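Local coordinates for protein extracellular ligand-binding receptor (Sphaerobacter thermophilus, PDB 4ZPJ) that probably captures a small-molecule ligand outside the cell for an ABC transporter, as a substrate-binding protein of the leucine-binding protein family, at residues Y167-S172 against F381-E386. Sequence-based numbering, arbitrary orientation.
Sequences YLFRVS and FRFHPE. With ZN (zinc ion), chain I.
Phe383 carries this buried contact, its ring pushed between the aromatic side chains of Phe169 and Phe381 and up to the backbone of 167-172. From CB the ring leaves anti to the carbonyl carbon (chi1 -78°). CG and CD2 lie under Phe169 CD2, which sits over the centre of the face, 3.7 Å above the plane. Phe383 CE2 is 3.8 Å from Phe169 CD2. The two rings form an edge-to-face pair, the edge of Phe169 directed at the face of Phe383, with planes at 59° and centroids 5.0 Å apart. On the opposite face, Phe381 CE1 stands above the centre, so the ring is held from both sides. CD1 and CE1 turn to the main chain: Arg170 O lies at the ring edge, in plane, 3.5 Å from Phe383 CE1, a place where the slightly positive ring hydrogens probably suit a carbonyl oxygen. At the tip, Phe383 CZ reaches Val171 CG1 at 3.6 Å and also touches Phe169 CB. Val171 CG1 in turn meets Phe381 CZ at 3.8 Å, closing an apolar cluster. Farther along, beyond the contact, Glu386 grips a zinc ion with both carboxylate oxygens, and its backbone N-H donates to His384 ND1. Strand 168-170 is an edge strand of the six-stranded sheet within this chain, paired with 147-149, while 379-383 belongs to the antiparallel sheet; the aromatic cluster thus joins two sheets of the periplasmic-binding-protein fold. Helix 336-354 packs on Val171, Phe381 and Phe383 through Ile343 and Val347, and helix 362-371 covers Phe169 with Leu366 and Leu369.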
loop_
_atom_site.group_PDB
_atom_site.type_symbol
_atom_site.label_atom_id
_atom_site.label_comp_id
_atom_site.label_asym_id
_atom_site.label_seq_id
_atom_site.Cartn_x
_atom_site.Cartn_y
_atom_site.Cartn_z
ATOM N N TYR A 167 4.301 17.861 -9.208
ATOM C CA TYR A 167 4.056 18.090 -7.797
ATOM C C TYR A 167 3.581 16.836 -7.037
ATOM O O TYR A 167 3.663 16.822 -5.826
ATOM C CB TYR A 167 3.083 19.273 -7.601
ATOM C CG TYR A 167 3.663 20.543 -8.133
ATOM C CD1 TYR A 167 4.615 21.237 -7.415
ATOM C CD2 TYR A 167 3.262 21.062 -9.347
ATOM C CE1 TYR A 167 5.189 22.398 -7.924
ATOM C CE2 TYR A 167 3.822 22.227 -9.856
ATOM C CZ TYR A 167 4.794 22.873 -9.147
ATOM O OH TYR A 167 5.358 24.037 -9.634
ATOM N N LEU A 168 3.153 15.769 -7.730
ATOM C CA LEU A 168 2.616 14.560 -7.080
ATOM C C LEU A 168 3.580 13.377 -7.102
ATOM O O LEU A 168 4.060 12.996 -8.148
ATOM C CB LEU A 168 1.316 14.111 -7.749
ATOM C CG LEU A 168 0.274 15.231 -7.885
ATOM C CD1 LEU A 168 -0.955 14.761 -8.666
ATOM C CD2 LEU A 168 -0.112 15.762 -6.528
ATOM N N PHE A 169 3.848 12.846 -5.928
ATOM C CA PHE A 169 4.655 11.672 -5.737
ATOM C C PHE A 169 3.837 10.663 -4.992
ATOM O O PHE A 169 3.024 11.038 -4.135
ATOM C CB PHE A 169 5.902 12.006 -4.888
ATOM C CG PHE A 169 6.834 13.003 -5.515
ATOM C CD1 PHE A 169 6.557 14.373 -5.455
ATOM C CD2 PHE A 169 7.977 12.595 -6.109
ATOM C CE1 PHE A 169 7.412 15.304 -6.052
ATOM C CE2 PHE A 169 8.886 13.521 -6.677
ATOM C CZ PHE A 169 8.593 14.874 -6.644
ATOM N N ARG A 170 4.074 9.394 -5.248
ATOM C CA ARG A 170 3.401 8.356 -4.496
ATOM C C ARG A 170 4.375 7.353 -3.966
ATOM O O ARG A 170 5.204 6.844 -4.722
ATOM C CB ARG A 170 2.337 7.687 -5.382
ATOM C CG ARG A 170 1.605 6.577 -4.681
ATOM C CD ARG A 170 0.144 6.533 -5.098
ATOM N NE ARG A 170 0.023 6.065 -6.438
ATOM C CZ ARG A 170 -1.093 6.025 -7.147
ATOM N NH1 ARG A 170 -2.270 6.432 -6.646
ATOM N NH2 ARG A 170 -1.049 5.533 -8.379
ATOM N N VAL A 171 4.306 7.061 -2.659
ATOM C CA VAL A 171 5.306 6.165 -2.046
ATOM C C VAL A 171 4.683 4.829 -1.633
ATOM O O VAL A 171 5.379 3.948 -1.102
ATOM C CB VAL A 171 5.985 6.772 -0.814
ATOM C CG1 VAL A 171 6.760 8.025 -1.165
ATOM C CG2 VAL A 171 4.973 7.075 0.268
ATOM N N SER A 172 3.374 4.681 -1.816
ATOM C CA SER A 172 2.717 3.413 -1.464
ATOM C C SER A 172 2.668 2.412 -2.664
ATOM O O SER A 172 3.493 1.477 -2.803
ATOM C CB SER A 172 1.331 3.735 -0.919
ATOM O OG SER A 172 0.598 4.512 -1.845
ATOM N N PHE A 381 14.336 1.684 -2.566
ATOM C CA PHE A 381 13.236 2.482 -2.922
ATOM C C PHE A 381 13.786 3.671 -3.672
ATOM O O PHE A 381 14.771 4.357 -3.221
ATOM C CB PHE A 381 12.440 2.964 -1.709
ATOM C CG PHE A 381 11.268 3.868 -2.082
ATOM C CD1 PHE A 381 11.471 5.200 -2.346
ATOM C CD2 PHE A 381 9.977 3.341 -2.234
ATOM C CE1 PHE A 381 10.400 6.027 -2.728
ATOM C CE2 PHE A 381 8.911 4.124 -2.601
ATOM C CZ PHE A 381 9.121 5.496 -2.837
ATOM N N ARG A 382 13.096 3.932 -4.795
ATOM C CA ARG A 382 13.219 5.157 -5.516
ATOM C C ARG A 382 11.919 5.435 -6.256
ATOM O O ARG A 382 10.982 4.633 -6.220
ATOM C CB ARG A 382 14.391 5.069 -6.468
ATOM C CG ARG A 382 14.276 4.022 -7.510
ATOM C CD ARG A 382 15.579 3.917 -8.274
ATOM N NE ARG A 382 15.545 2.723 -9.120
ATOM C CZ ARG A 382 15.060 2.683 -10.361
ATOM N NH1 ARG A 382 14.580 3.787 -10.966
ATOM N NH2 ARG A 382 15.067 1.505 -11.001
ATOM N N PHE A 383 11.881 6.586 -6.927
ATOM C CA PHE A 383 10.688 7.053 -7.641
ATOM C C PHE A 383 10.887 6.820 -9.114
ATOM O O PHE A 383 11.936 7.056 -9.617
ATOM C CB PHE A 383 10.490 8.547 -7.449
ATOM C CG PHE A 383 9.893 8.926 -6.086
ATOM C CD1 PHE A 383 8.627 8.484 -5.722
ATOM C CD2 PHE A 383 10.573 9.776 -5.208
ATOM C CE1 PHE A 383 8.065 8.860 -4.501
ATOM C CE2 PHE A 383 9.996 10.173 -3.993
ATOM C CZ PHE A 383 8.790 9.667 -3.619
ATOM N N HIS A 384 9.837 6.423 -9.824
ATOM C CA HIS A 384 9.938 6.428 -11.269
ATOM C C HIS A 384 10.114 7.876 -11.768
ATOM O O HIS A 384 9.394 8.810 -11.337
ATOM C CB HIS A 384 8.681 5.787 -11.863
ATOM C CG HIS A 384 8.879 5.306 -13.253
ATOM N ND1 HIS A 384 8.755 6.133 -14.346
ATOM C CD2 HIS A 384 9.293 4.107 -13.730
ATOM C CE1 HIS A 384 9.066 5.455 -15.441
ATOM N NE2 HIS A 384 9.423 4.228 -15.092
ATOM N N PRO A 385 11.056 8.082 -12.688
ATOM C CA PRO A 385 11.292 9.460 -13.130
ATOM C C PRO A 385 10.116 10.077 -13.913
ATOM O O PRO A 385 10.062 11.270 -14.062
ATOM C CB PRO A 385 12.547 9.360 -14.034
ATOM C CG PRO A 385 12.726 7.920 -14.302
ATOM C CD PRO A 385 11.868 7.086 -13.412
ATOM N N GLU A 386 9.222 9.265 -14.440
ATOM C CA GLU A 386 8.086 9.777 -15.207
ATOM C C GLU A 386 6.770 9.705 -14.455
ATOM O O GLU A 386 6.066 10.678 -14.455
ATOM C CB GLU A 386 7.974 9.038 -16.495
ATOM C CG GLU A 386 9.170 9.348 -17.402
ATOM C CD GLU A 386 9.379 8.291 -18.456
ATOM O OE1 GLU A 386 8.734 7.241 -18.351
ATOM O OE2 GLU A 386 10.141 8.510 -19.423
HETATM ZN ZN ZN I . 9.632 6.755 -20.539
#